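PDB 2F68: collagen adhesin from Staphylococcus aureus, which binds collagen as a cell-surface adhesin, probably by closing two immunoglobulin-like domains around the triple helix in a "collagen hug". Local coordinates for residues A[186-191]-A[272-277]; A[20-25]-A[135-140]; A[177-182]-A[244-249]; A[67-72]-A[298-303]; A[27-32]-A[113-118]. All blocks are in the same frame, centred on the assembly; numbering follows the deposited sequence.

Contact 1 of 5, residues A[186-191]-A[272-277]; sequences IKDQIQ and NNSQAW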
# COMPACT_ATOMS: atom_id res chain seq x y z
N ILE A 186 1.05 -7.31 -25.01
CA ILE A 186 0.45 -7.37 -23.67
C ILE A 186 -0.94 -6.72 -23.70
O ILE A 186 -1.07 -5.55 -24.07
CB ILE A 186 1.34 -6.67 -22.60
CG1 ILE A 186 2.81 -7.11 -22.70
CG2 ILE A 186 0.77 -6.89 -21.19
CD1 ILE A 186 3.08 -8.59 -22.43
N LYS A 187 -1.95 -7.48 -23.31
CA LYS A 187 -3.33 -6.98 -23.25
C LYS A 187 -3.82 -6.91 -21.80
O LYS A 187 -4.24 -7.92 -21.23
CB LYS A 187 -4.27 -7.83 -24.11
CG LYS A 187 -4.07 -7.66 -25.61
CD LYS A 187 -5.12 -8.42 -26.39
CE LYS A 187 -4.90 -8.28 -27.89
NZ LYS A 187 -5.92 -9.03 -28.68
N ASP A 188 -3.75 -5.71 -21.22
CA ASP A 188 -4.11 -5.50 -19.82
C ASP A 188 -5.56 -5.02 -19.68
O ASP A 188 -6.04 -4.21 -20.47
CB ASP A 188 -3.15 -4.49 -19.18
CG ASP A 188 -3.31 -4.40 -17.67
OD1 ASP A 188 -4.28 -3.76 -17.21
OD2 ASP A 188 -2.46 -4.96 -16.95
N GLN A 189 -6.24 -5.54 -18.65
CA GLN A 189 -7.60 -5.14 -18.33
C GLN A 189 -7.71 -4.83 -16.83
O GLN A 189 -7.45 -5.69 -15.99
CB GLN A 189 -8.61 -6.24 -18.70
CG GLN A 189 -8.61 -6.66 -20.17
CD GLN A 189 -7.61 -7.76 -20.47
OE1 GLN A 189 -7.35 -8.63 -19.64
NE2 GLN A 189 -7.05 -7.73 -21.68
N ILE A 190 -8.09 -3.60 -16.52
CA ILE A 190 -8.26 -3.17 -15.13
C ILE A 190 -9.72 -3.36 -14.71
O ILE A 190 -10.63 -2.82 -15.35
CB ILE A 190 -7.82 -1.70 -14.91
CG1 ILE A 190 -6.45 -1.45 -15.56
CG2 ILE A 190 -7.77 -1.37 -13.42
CD1 ILE A 190 -6.17 0.01 -15.90
N GLN A 191 -9.93 -4.13 -13.65
CA GLN A 191 -11.27 -4.50 -13.20
C GLN A 191 -11.99 -3.36 -12.47
O GLN A 191 -11.41 -2.29 -12.24
CB GLN A 191 -11.23 -5.76 -12.33
CG GLN A 191 -10.55 -6.98 -12.98
CD GLN A 191 -11.21 -7.40 -14.29
OE1 GLN A 191 -10.55 -7.48 -15.33
NE2 GLN A 191 -12.51 -7.68 -14.24
N ASN A 272 -6.30 -6.71 -11.25
CA ASN A 272 -5.84 -6.32 -12.58
C ASN A 272 -5.44 -7.56 -13.36
O ASN A 272 -4.71 -8.42 -12.85
CB ASN A 272 -4.67 -5.33 -12.47
CG ASN A 272 -4.22 -4.79 -13.82
OD1 ASN A 272 -3.04 -4.53 -14.02
ND2 ASN A 272 -5.16 -4.60 -14.74
N ASN A 273 -5.94 -7.67 -14.59
CA ASN A 273 -5.70 -8.85 -15.43
C ASN A 273 -4.93 -8.51 -16.70
O ASN A 273 -5.10 -7.43 -17.27
CB ASN A 273 -7.03 -9.52 -15.79
CG ASN A 273 -7.79 -10.01 -14.56
OD1 ASN A 273 -7.20 -10.41 -13.56
ND2 ASN A 273 -9.12 -9.99 -14.65
N SER A 274 -4.08 -9.44 -17.14
CA SER A 274 -3.28 -9.25 -18.35
C SER A 274 -2.95 -10.56 -19.06
O SER A 274 -2.74 -11.59 -18.42
CB SER A 274 -1.99 -8.48 -18.03
OG SER A 274 -1.15 -9.22 -17.16
N GLN A 275 -2.90 -10.50 -20.39
CA GLN A 275 -2.53 -11.64 -21.23
C GLN A 275 -1.28 -11.30 -22.04
O GLN A 275 -1.13 -10.17 -22.50
CB GLN A 275 -3.68 -12.03 -22.16
CG GLN A 275 -4.95 -12.51 -21.45
CD GLN A 275 -5.86 -11.36 -21.02
OE1 GLN A 275 -6.09 -10.41 -21.77
NE2 GLN A 275 -6.38 -11.45 -19.80
N ALA A 276 -0.41 -12.28 -22.22
CA ALA A 276 0.89 -12.05 -22.86
C ALA A 276 1.14 -12.93 -24.09
O ALA A 276 0.87 -14.13 -24.07
CB ALA A 276 2.01 -12.22 -21.85
N TRP A 277 1.67 -12.30 -25.14
CA TRP A 277 2.09 -13.00 -26.35
C TRP A 277 3.57 -12.74 -26.63
O TRP A 277 3.94 -11.64 -27.05
CB TRP A 277 1.25 -12.56 -27.56
CG TRP A 277 -0.14 -13.12 -27.58
CD1 TRP A 277 -0.57 -14.24 -28.22
CD2 TRP A 277 -1.30 -12.56 -26.93
NE1 TRP A 277 -1.91 -14.43 -28.01
CE2 TRP A 277 -2.39 -13.42 -27.23
CE3 TRP A 277 -1.52 -11.43 -26.13
CZ2 TRP A 277 -3.68 -13.17 -26.75
CZ3 TRP A 277 -2.81 -11.19 -25.66
CH2 TRP A 277 -3.87 -12.06 -25.97
O HOH W 1 -9.75 -9.97 -17.87
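Gln189 and Gln275 face each other through their side-chain amides, each serving as donor and acceptor. Gln275 NE2 donates to Gln189 OE1 at 3.0 Å, and Gln189 NE2 returns the bond to Gln275 OE1 at 2.8 Å. Both chains bend at chi2 (87° in Gln189, 84° in Gln275), which folds CD back over the strands, and the two amides end nearly coplanar, 6° apart. Neither bond is straight. A water links Gln189 OE1 to Asn273 ND2.

A second polar cluster lies on the buried face. Asn272 ND2 gives a nearly straight bond to the syn side of Asp188 OD1 at 2.8 Å and a weak, bent one to Gln189 O. Asn272 OD1, held by Tyr258 OH, lies 3.0 Å from Asp188 OD2; two acceptors so close may favour a raised pKa of the aspartate.

These strands, 184-190 and 269-278, are antiparallel neighbours in one sheet of the collagen-binding domain, an immunoglobulin-like beta sandwich. The side bearing Ile186, Asp188 and Ile190 turns inward to strands 166-173 and 252-262 of the opposing sheet, while the glutamine pair lies on the other side.

Backbone bonds join Lys187 with Gln275 and Gln189 with Asn273, the shortest being Gln189 N to Asn273 O at 2.6 Å.

Apolar contacts gather at the Ile186 end. Ile186 CD1 rests 3.8 Å from Ala276 CB on the inner face. On the outer one, the extended Lys187 chain passes Trp277 obliquely, with CD 3.7 Å from the ring atom CZ3.

Contact 2 of 5, residues A[20-25]-A[135-140]; sequences LTVSPS and KSTNVT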
# COMPACT_ATOMS: atom_id res chain seq x y z
N LEU A 20 -1.94 -3.21 24.00
CA LEU A 20 -1.43 -2.98 22.65
C LEU A 20 -0.91 -4.29 22.06
O LEU A 20 0.07 -4.86 22.55
CB LEU A 20 -0.33 -1.91 22.66
CG LEU A 20 0.25 -1.45 21.33
CD1 LEU A 20 -0.71 -0.53 20.58
CD2 LEU A 20 1.58 -0.74 21.56
N THR A 21 -1.59 -4.77 21.02
CA THR A 21 -1.25 -6.05 20.38
C THR A 21 -1.09 -5.90 18.87
O THR A 21 -1.86 -5.19 18.22
CB THR A 21 -2.30 -7.14 20.66
OG1 THR A 21 -3.62 -6.63 20.39
CG2 THR A 21 -2.23 -7.60 22.12
N VAL A 22 -0.09 -6.59 18.32
CA VAL A 22 0.11 -6.63 16.87
C VAL A 22 0.09 -8.08 16.38
O VAL A 22 0.91 -8.91 16.81
CB VAL A 22 1.43 -5.94 16.43
CG1 VAL A 22 1.51 -5.85 14.92
CG2 VAL A 22 1.54 -4.55 17.04
N SER A 23 -0.85 -8.38 15.49
CA SER A 23 -1.00 -9.71 14.92
C SER A 23 -1.11 -9.63 13.39
O SER A 23 -1.90 -8.84 12.87
CB SER A 23 -2.22 -10.42 15.50
OG SER A 23 -2.31 -11.76 15.03
N PRO A 24 -0.31 -10.45 12.67
CA PRO A 24 0.67 -11.41 13.18
C PRO A 24 1.97 -10.76 13.68
O PRO A 24 2.31 -9.65 13.25
CB PRO A 24 0.96 -12.29 11.96
CG PRO A 24 0.74 -11.40 10.80
CD PRO A 24 -0.37 -10.46 11.19
N SER A 25 2.67 -11.46 14.56
CA SER A 25 3.91 -10.95 15.15
C SER A 25 5.14 -11.22 14.28
O SER A 25 6.19 -10.62 14.48
CB SER A 25 4.12 -11.55 16.55
OG SER A 25 4.18 -12.97 16.50
N LYS A 135 2.51 0.54 27.31
CA LYS A 135 2.40 -0.76 26.64
C LYS A 135 3.29 -0.84 25.40
O LYS A 135 3.40 0.12 24.64
CB LYS A 135 0.95 -1.06 26.27
CG LYS A 135 -0.05 -0.95 27.43
CD LYS A 135 0.16 -2.05 28.47
CE LYS A 135 -0.56 -1.72 29.77
NZ LYS A 135 -0.38 -2.79 30.79
N SER A 136 3.92 -2.00 25.22
CA SER A 136 4.81 -2.24 24.08
C SER A 136 4.69 -3.67 23.55
O SER A 136 4.47 -4.61 24.31
CB SER A 136 6.27 -1.96 24.48
OG SER A 136 6.67 -2.78 25.56
N THR A 137 4.83 -3.81 22.23
CA THR A 137 4.74 -5.11 21.56
C THR A 137 5.72 -5.19 20.38
O THR A 137 6.03 -4.17 19.75
CB THR A 137 3.29 -5.43 21.11
OG1 THR A 137 3.30 -6.58 20.25
CG2 THR A 137 2.66 -4.25 20.38
N ASN A 138 6.18 -6.40 20.09
CA ASN A 138 7.23 -6.61 19.08
C ASN A 138 6.74 -7.25 17.79
O ASN A 138 5.86 -8.12 17.80
CB ASN A 138 8.37 -7.45 19.68
CG ASN A 138 9.09 -6.73 20.81
OD1 ASN A 138 9.47 -7.36 21.80
ND2 ASN A 138 9.28 -5.43 20.67
N VAL A 139 7.33 -6.82 16.67
CA VAL A 139 7.05 -7.37 15.35
C VAL A 139 8.36 -7.80 14.69
O VAL A 139 9.29 -7.00 14.55
CB VAL A 139 6.32 -6.35 14.43
CG1 VAL A 139 5.81 -7.03 13.16
CG2 VAL A 139 5.17 -5.68 15.16
N THR A 140 8.42 -9.07 14.28
CA THR A 140 9.60 -9.62 13.63
C THR A 140 9.48 -9.50 12.11
O THR A 140 8.57 -10.08 11.51
CB THR A 140 9.85 -11.09 14.04
OG1 THR A 140 9.80 -11.21 15.47
CG2 THR A 140 11.20 -11.58 13.54
O HOH W 2 7.61 -10.74 17.56
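Thr137 has OG1 anti to its backbone N (chi1 170°), which leaves the methyl CG2 between the N and the carbonyl carbon and directed at the other strand. There CG2 lies 3.4 Å from Leu20 O and 3.5 Å from Val22 CG2. Leu20, with CG also anti to N (chi1 -175°), meets the same methyl through CG at 3.8 Å, the two side chains at about a right angle. Further along, Val22 CG1 packs on Val139 CG2 at 3.7 Å, again crosswise, and at the Lys135 end Leu20 CB lies against Lys135 CB.

Here the two strands run side by side in the same direction, their axes 6.3 Å apart, and side chains fill the gap between them. The backbones join only after the cis peptide before Pro24, where Thr140 N gives a nearly straight bond to Ser25 O at 2.7 Å. Such a switch recalls the kinked first strand of V-type immunoglobulin domains, which leaves one sheet for the other.

Strand 31-40 accordingly pairs with Thr21 and Ser23 before the switch, Thr140 pairs with Ile27 beyond it, and strand 127-132 takes the bonds of Thr137 and Val139 along the far edge of 135-141.

Contact 3 of 5, residues A[177-182]-A[244-249]; sequences KSYVSK and IPQGYG
Gln246 reaches across to the backbone of Ser181 and Lys182, laying its CB and its terminal amide against two successive carbonyls. Its CG stands between the backbone N and the carbonyl carbon (chi1 68°), and the chain then runs extended. CB sits 3.4 Å from Lys182 O. At the tip, Ser181 O lies well out of the amide plane: NE2 of Gln246 is 2.8 Å from Ser181 O, but the angle is too poor for a hydrogen bond. OE1 of Gln246, another acceptor, is 3.2 Å from the same oxygen. The amide is thus met obliquely from one side, without a directed bond to this carbonyl.

Val180 approaches the same short helix from beside the glutamine. With chi1 at 74°, its CG1 is turned onto the helix backbone, 3.7 Å from Gln246 O and 4.0 Å from Gly249 C. Gly249 presents only backbone here, so the valine methyl can settle against the main chain.

Helix 246-249 is a single turn connecting strands 239-244 and 252-262, and residues 177-182 belong to the loop leading into strand 184-190; the contact therefore joins two connections at one end of the collagen-binding sandwich. Pro245 occupies the N-cap position, and its carbonyl receives Gly249 N at 2.8 Å.

Firmer polar ties come from residues around the pair. Ser250 OG bonds to both Val180 N and Gln246 O, so it bridges loop and helix where the segments themselves do not. Asp183 OD1 takes Gln246 N, while the amino group of Lys182 leads off to a salt bridge with Glu285.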
# COMPACT_ATOMS: atom_id res chain seq x y z
N LYS A 177 16.30 -9.36 -20.04
CA LYS A 177 16.82 -8.72 -21.26
C LYS A 177 17.26 -9.73 -22.32
O LYS A 177 18.34 -9.60 -22.92
CB LYS A 177 17.96 -7.74 -20.93
CG LYS A 177 17.58 -6.63 -19.95
CD LYS A 177 18.80 -5.82 -19.54
CE LYS A 177 18.48 -4.85 -18.41
NZ LYS A 177 18.21 -5.55 -17.11
N SER A 178 16.43 -10.74 -22.55
CA SER A 178 16.72 -11.81 -23.50
C SER A 178 16.26 -11.45 -24.91
O SER A 178 15.37 -10.61 -25.09
CB SER A 178 16.07 -13.12 -23.06
OG SER A 178 14.66 -12.99 -22.96
N TYR A 179 16.88 -12.08 -25.91
CA TYR A 179 16.50 -11.90 -27.31
C TYR A 179 15.13 -12.51 -27.58
O TYR A 179 14.83 -13.61 -27.10
CB TYR A 179 17.56 -12.51 -28.24
CG TYR A 179 17.24 -12.39 -29.72
CD1 TYR A 179 17.61 -11.25 -30.44
CD2 TYR A 179 16.58 -13.41 -30.40
CE1 TYR A 179 17.32 -11.14 -31.80
CE2 TYR A 179 16.29 -13.31 -31.75
CZ TYR A 179 16.66 -12.17 -32.45
OH TYR A 179 16.37 -12.06 -33.79
N VAL A 180 14.31 -11.80 -28.34
CA VAL A 180 12.96 -12.25 -28.65
C VAL A 180 12.78 -12.45 -30.17
O VAL A 180 13.26 -11.65 -30.97
CB VAL A 180 11.88 -11.31 -28.04
CG1 VAL A 180 11.77 -9.98 -28.80
CG2 VAL A 180 10.53 -12.00 -27.94
N SER A 181 12.10 -13.54 -30.54
CA SER A 181 11.93 -13.91 -31.94
C SER A 181 10.71 -13.26 -32.60
O SER A 181 10.62 -13.18 -33.82
CB SER A 181 11.86 -15.44 -32.09
OG SER A 181 10.79 -15.98 -31.32
N LYS A 182 9.76 -12.81 -31.77
CA LYS A 182 8.53 -12.18 -32.26
C LYS A 182 8.18 -10.91 -31.47
O LYS A 182 8.84 -10.58 -30.48
CB LYS A 182 7.36 -13.18 -32.24
CG LYS A 182 7.08 -13.82 -30.88
CD LYS A 182 5.87 -14.74 -30.93
CE LYS A 182 4.55 -13.97 -30.88
NZ LYS A 182 3.37 -14.88 -30.92
N ILE A 244 5.17 -4.20 -28.59
CA ILE A 244 6.59 -3.89 -28.73
C ILE A 244 7.20 -4.76 -29.83
O ILE A 244 7.13 -5.99 -29.76
CB ILE A 244 7.37 -4.09 -27.40
CG1 ILE A 244 6.71 -3.32 -26.25
CG2 ILE A 244 8.84 -3.67 -27.56
CD1 ILE A 244 7.08 -3.82 -24.86
N PRO A 245 7.79 -4.12 -30.87
CA PRO A 245 8.49 -4.84 -31.95
C PRO A 245 9.66 -5.67 -31.43
O PRO A 245 10.25 -5.33 -30.40
CB PRO A 245 9.00 -3.71 -32.85
CG PRO A 245 8.12 -2.55 -32.54
CD PRO A 245 7.82 -2.67 -31.09
N GLN A 246 10.00 -6.73 -32.15
CA GLN A 246 11.05 -7.67 -31.73
C GLN A 246 12.46 -7.07 -31.76
O GLN A 246 13.35 -7.55 -31.05
CB GLN A 246 10.99 -8.97 -32.54
CG GLN A 246 11.35 -8.85 -34.01
CD GLN A 246 11.38 -10.19 -34.72
OE1 GLN A 246 12.44 -10.77 -34.95
NE2 GLN A 246 10.20 -10.70 -35.06
N GLY A 247 12.65 -6.04 -32.58
CA GLY A 247 13.94 -5.36 -32.69
C GLY A 247 14.27 -4.52 -31.46
O GLY A 247 15.44 -4.40 -31.09
N TYR A 248 13.24 -3.95 -30.84
CA TYR A 248 13.41 -3.13 -29.64
C TYR A 248 13.09 -3.91 -28.37
O TYR A 248 13.54 -3.55 -27.28
CB TYR A 248 12.55 -1.87 -29.72
CG TYR A 248 12.91 -0.96 -30.88
CD1 TYR A 248 14.07 -0.19 -30.85
CD2 TYR A 248 12.09 -0.87 -32.00
CE1 TYR A 248 14.41 0.65 -31.90
CE2 TYR A 248 12.42 -0.03 -33.07
CZ TYR A 248 13.58 0.72 -33.01
OH TYR A 248 13.91 1.55 -34.06
N GLY A 249 12.31 -4.98 -28.51
CA GLY A 249 11.96 -5.86 -27.39
C GLY A 249 13.14 -6.70 -26.92
O GLY A 249 13.23 -7.04 -25.74

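Contact 4 of 5, residues A[67-72]-A[298-303]; sequences YSKTVP and INANAG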
# COMPACT_ATOMS: atom_id res chain seq x y z
N TYR A 67 -0.53 2.70 7.21
CA TYR A 67 -1.37 3.04 6.05
C TYR A 67 -2.35 4.15 6.40
O TYR A 67 -3.10 4.05 7.37
CB TYR A 67 -2.11 1.80 5.54
CG TYR A 67 -1.21 0.76 4.90
CD1 TYR A 67 -0.74 -0.33 5.62
CD2 TYR A 67 -0.83 0.87 3.56
CE1 TYR A 67 0.08 -1.29 5.04
CE2 TYR A 67 -0.01 -0.08 2.96
CZ TYR A 67 0.44 -1.16 3.70
OH TYR A 67 1.26 -2.10 3.12
N SER A 68 -2.33 5.21 5.60
CA SER A 68 -3.09 6.44 5.86
C SER A 68 -4.60 6.21 5.90
O SER A 68 -5.23 5.96 4.87
CB SER A 68 -2.74 7.52 4.85
OG SER A 68 -1.37 7.87 4.92
N LYS A 69 -5.18 6.29 7.10
CA LYS A 69 -6.61 6.11 7.30
C LYS A 69 -7.17 7.06 8.36
O LYS A 69 -6.47 7.41 9.32
CB LYS A 69 -6.94 4.66 7.68
CG LYS A 69 -6.99 3.68 6.51
CD LYS A 69 -8.28 3.80 5.72
CE LYS A 69 -8.32 2.83 4.55
NZ LYS A 69 -9.58 2.94 3.77
N THR A 70 -8.42 7.46 8.19
CA THR A 70 -9.12 8.31 9.15
C THR A 70 -10.46 7.67 9.54
O THR A 70 -11.41 7.66 8.75
CB THR A 70 -9.34 9.74 8.61
OG1 THR A 70 -8.11 10.25 8.07
CG2 THR A 70 -9.83 10.67 9.71
N VAL A 71 -10.51 7.12 10.75
CA VAL A 71 -11.70 6.42 11.24
C VAL A 71 -12.31 7.14 12.45
O VAL A 71 -11.63 7.36 13.45
CB VAL A 71 -11.38 4.94 11.62
CG1 VAL A 71 -12.65 4.18 11.97
CG2 VAL A 71 -10.65 4.24 10.48
N PRO A 72 -13.60 7.53 12.34
CA PRO A 72 -14.27 8.24 13.44
C PRO A 72 -14.65 7.33 14.61
O PRO A 72 -14.95 6.15 14.41
CB PRO A 72 -15.52 8.80 12.77
CG PRO A 72 -15.81 7.86 11.66
CD PRO A 72 -14.49 7.34 11.18
N ILE A 298 -6.86 -1.75 2.47
CA ILE A 298 -6.44 -1.58 3.86
C ILE A 298 -7.64 -1.54 4.82
O ILE A 298 -8.60 -0.80 4.59
CB ILE A 298 -5.56 -0.31 4.04
CG1 ILE A 298 -4.31 -0.37 3.14
CG2 ILE A 298 -5.18 -0.10 5.52
CD1 ILE A 298 -3.45 -1.63 3.29
N ASN A 299 -7.55 -2.34 5.88
CA ASN A 299 -8.59 -2.40 6.90
C ASN A 299 -8.24 -1.55 8.12
O ASN A 299 -7.16 -1.68 8.69
CB ASN A 299 -8.83 -3.85 7.33
CG ASN A 299 -9.22 -4.76 6.17
OD1 ASN A 299 -10.04 -4.40 5.33
ND2 ASN A 299 -8.63 -5.95 6.13
N ALA A 300 -9.17 -0.67 8.50
CA ALA A 300 -9.00 0.18 9.67
C ALA A 300 -10.34 0.44 10.36
O ALA A 300 -11.28 0.96 9.74
CB ALA A 300 -8.34 1.50 9.28
N ASN A 301 -10.42 0.06 11.63
CA ASN A 301 -11.65 0.20 12.42
C ASN A 301 -11.39 0.77 13.81
O ASN A 301 -10.34 0.53 14.40
CB ASN A 301 -12.37 -1.15 12.53
CG ASN A 301 -12.86 -1.68 11.20
OD1 ASN A 301 -13.50 -0.96 10.42
ND2 ASN A 301 -12.58 -2.95 10.92
N ALA A 302 -12.37 1.52 14.32
CA ALA A 302 -12.28 2.10 15.66
C ALA A 302 -13.65 2.15 16.33
O ALA A 302 -14.63 2.63 15.74
CB ALA A 302 -11.66 3.49 15.59
N GLY A 303 -13.71 1.65 17.56
CA GLY A 303 -14.95 1.63 18.33
C GLY A 303 -14.80 2.27 19.70
O GLY A 303 -13.69 2.36 20.23
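Ile298 meets Tyr67 with almost every carbon of its side chain. Its CB lies 4.2 Å from Lys69 CE, at the flank of that lysine chain. From there CG2 turns to Tyr67 CB, 3.6 Å away, while CG1 lies above the ring plane near its CG-CD2 rim, 3.7 Å from Tyr67 CD2. Chi2 of -54° then carries the terminal CD1 over the middle of the ring face, 3.5 Å from its centroid and 8° off the normal: a CH-pi contact squarely over the face.

Past this pair Lys69 and Val71 lie against the two alanines. Lys69 CG rests on Ala300 CB, and the bend of the lysine chain at chi2 helps bring CE to 3.6 Å from Ile298 O. Val71 divides its methyls, with CG2 3.4 Å from Ala300 O and CG1 3.8 Å from Ala302 CB.

The backbones run roughly parallel, 25° apart. Each strand is hydrogen-bonded elsewhere: Lys69 and Val71 to strand 78-86, Asn301 and Gly303 to strand 104-116. Strand 300-307 comes after strand 289-296 of the collagen-binding domain's sheet yet pairs in the sheet of the N-terminal domain, consistent with the latch of the collagen-hug model.

No hydrogen bond links the two segments. The directional bonds of 300-307 go to 104-116, so this contact contributes mainly close, non-directional packing, with the lysine's aliphatic chain taking part.

Contact 5 of 5, residues A[27-32]-A[113-118]; sequences IEDGGK and QGRNLT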
# COMPACT_ATOMS: atom_id res chain seq x y z
N ILE A 27 6.33 -11.27 10.28
CA ILE A 27 6.02 -10.90 8.89
C ILE A 27 7.27 -10.86 8.01
O ILE A 27 8.39 -10.75 8.50
CB ILE A 27 5.27 -9.53 8.81
CG1 ILE A 27 6.02 -8.45 9.59
CG2 ILE A 27 3.82 -9.67 9.28
CD1 ILE A 27 5.61 -7.02 9.25
N GLU A 28 7.05 -10.95 6.69
CA GLU A 28 8.14 -10.85 5.71
C GLU A 28 8.43 -9.39 5.38
O GLU A 28 7.72 -8.49 5.84
CB GLU A 28 7.78 -11.63 4.44
CG GLU A 28 7.53 -13.13 4.65
CD GLU A 28 8.79 -13.90 5.03
OE1 GLU A 28 9.87 -13.61 4.48
OE2 GLU A 28 8.69 -14.82 5.87
N ASP A 29 9.47 -9.16 4.57
CA ASP A 29 9.83 -7.81 4.14
C ASP A 29 8.77 -7.23 3.21
O ASP A 29 8.48 -7.79 2.15
CB ASP A 29 11.21 -7.81 3.45
CG ASP A 29 11.70 -6.41 3.11
OD1 ASP A 29 11.62 -5.51 3.97
OD2 ASP A 29 12.17 -6.22 1.97
N GLY A 30 8.19 -6.10 3.62
CA GLY A 30 7.10 -5.47 2.88
C GLY A 30 5.75 -6.11 3.18
O GLY A 30 4.80 -5.95 2.41
N GLY A 31 5.68 -6.84 4.29
CA GLY A 31 4.46 -7.53 4.70
C GLY A 31 3.53 -6.66 5.52
O GLY A 31 3.94 -5.64 6.08
N LYS A 32 2.27 -7.08 5.60
CA LYS A 32 1.24 -6.33 6.33
C LYS A 32 0.90 -7.00 7.66
O LYS A 32 0.81 -8.23 7.74
CB LYS A 32 -0.03 -6.19 5.48
CG LYS A 32 0.14 -5.33 4.23
CD LYS A 32 -1.16 -5.28 3.43
CE LYS A 32 -0.99 -4.47 2.16
NZ LYS A 32 -2.24 -4.41 1.36
N GLN A 113 2.73 -1.53 7.54
CA GLN A 113 3.68 -2.26 6.70
C GLN A 113 5.06 -2.30 7.36
O GLN A 113 5.58 -1.28 7.80
CB GLN A 113 3.77 -1.61 5.31
CG GLN A 113 4.49 -2.47 4.27
CD GLN A 113 4.60 -1.79 2.91
OE1 GLN A 113 4.82 -0.58 2.82
NE2 GLN A 113 4.47 -2.57 1.85
N GLY A 114 5.64 -3.50 7.42
CA GLY A 114 6.95 -3.70 8.02
C GLY A 114 8.05 -3.89 6.99
O GLY A 114 7.90 -4.66 6.04
N ARG A 115 9.17 -3.19 7.19
CA ARG A 115 10.30 -3.24 6.28
C ARG A 115 11.61 -3.53 7.00
O ARG A 115 11.87 -2.99 8.08
CB ARG A 115 10.42 -1.92 5.50
CG ARG A 115 9.47 -1.78 4.31
CD ARG A 115 9.98 -2.51 3.07
NE ARG A 115 11.38 -2.20 2.76
CZ ARG A 115 11.79 -1.14 2.06
NH1 ARG A 115 10.91 -0.27 1.57
NH2 ARG A 115 13.08 -0.96 1.84
N ASN A 116 12.44 -4.37 6.39
CA ASN A 116 13.79 -4.63 6.87
C ASN A 116 14.79 -3.85 6.00
O ASN A 116 15.13 -4.28 4.89
CB ASN A 116 14.11 -6.13 6.86
CG ASN A 116 15.26 -6.50 7.78
OD1 ASN A 116 16.29 -5.83 7.81
ND2 ASN A 116 15.10 -7.58 8.52
N LEU A 117 15.23 -2.70 6.51
CA LEU A 117 16.07 -1.78 5.75
C LEU A 117 17.51 -2.26 5.57
O LEU A 117 18.07 -2.16 4.48
CB LEU A 117 16.06 -0.38 6.39
CG LEU A 117 14.74 0.39 6.48
CD1 LEU A 117 14.88 1.59 7.41
CD2 LEU A 117 14.25 0.84 5.10
N THR A 118 18.09 -2.79 6.64
CA THR A 118 19.49 -3.25 6.62
C THR A 118 19.65 -4.65 6.02
O THR A 118 20.78 -5.06 5.71
CB THR A 118 20.12 -3.21 8.03
OG1 THR A 118 19.24 -3.83 8.98
CG2 THR A 118 20.39 -1.78 8.46
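Asp29 OD1 receives two groups from the facing strand. Asn116 N donates to it at 2.8 Å in a nearly straight bond that arrives close to the line of the C-O bond, and Arg115 NE makes a longer salt bridge at 3.5 Å. With CG anti to the backbone N (chi1 -174°), the carboxylate is swung toward that strand and meets the guanidinium at its edge, the two planes 78° apart. So long a salt bridge probably adds less than the short backbone bond, which holds the oxygen in place.

Next to it the chain doubles back in a type II turn from Glu28 to Gly31, closed by Gly31 N to Glu28 O at 3.0 Å. Gly30 takes the turn's positive phi (82°), a conformation that favours glycine. Gly30 and Gly31 together face the single residue Gly114, which makes this a G1 beta bulge, a usual companion of the type II turn. Gly30 N donates to Gly114 O at 2.8 Å, and Gly114 N gives a straighter bond to Gly31 O at 3.0 Å. Gln113, its side chain extended, adds a weak bond from NE2 to Gly30 O.

Ile27 CD1 lies 3.8 Å from Gly114 CA, in the place a side chain on Gly114 would take.

In the sheet of the N-terminal immunoglobulin-like domain, the turn links strands 17-27 and 31-40. Strand 104-116 runs beside the latter and is paired on its other edge with 62-75, while Asn116 ND2 reaches Val141 O at the end of strand 135-141.

Overall arrangement
Contacts 2, 4 and 5 belong to the strands of the N-terminal domain, contacts 1 and 3 to the collagen-binding domain, where their segments adjoin in sequence. All five are partly buried: contact 1 has a buried inner face, contact 2 many exposed residues. Contact 1 is rich in amide and carboxylate bonds; in contact 3, its centre about 33 Å from the chain's centre, a loop meets a one-turn helix without a direct hydrogen bond. Contacts 2 and 4 pack apolar side chains between strands running side by side in the same direction, contact 2 with one backbone bond and contact 4 with none. Contact 5 is mainly polar; Thr140 O of contact 2 probably bonds its Ile27 N, and Tyr67 of contact 4 packs on its Gln113 and Lys32.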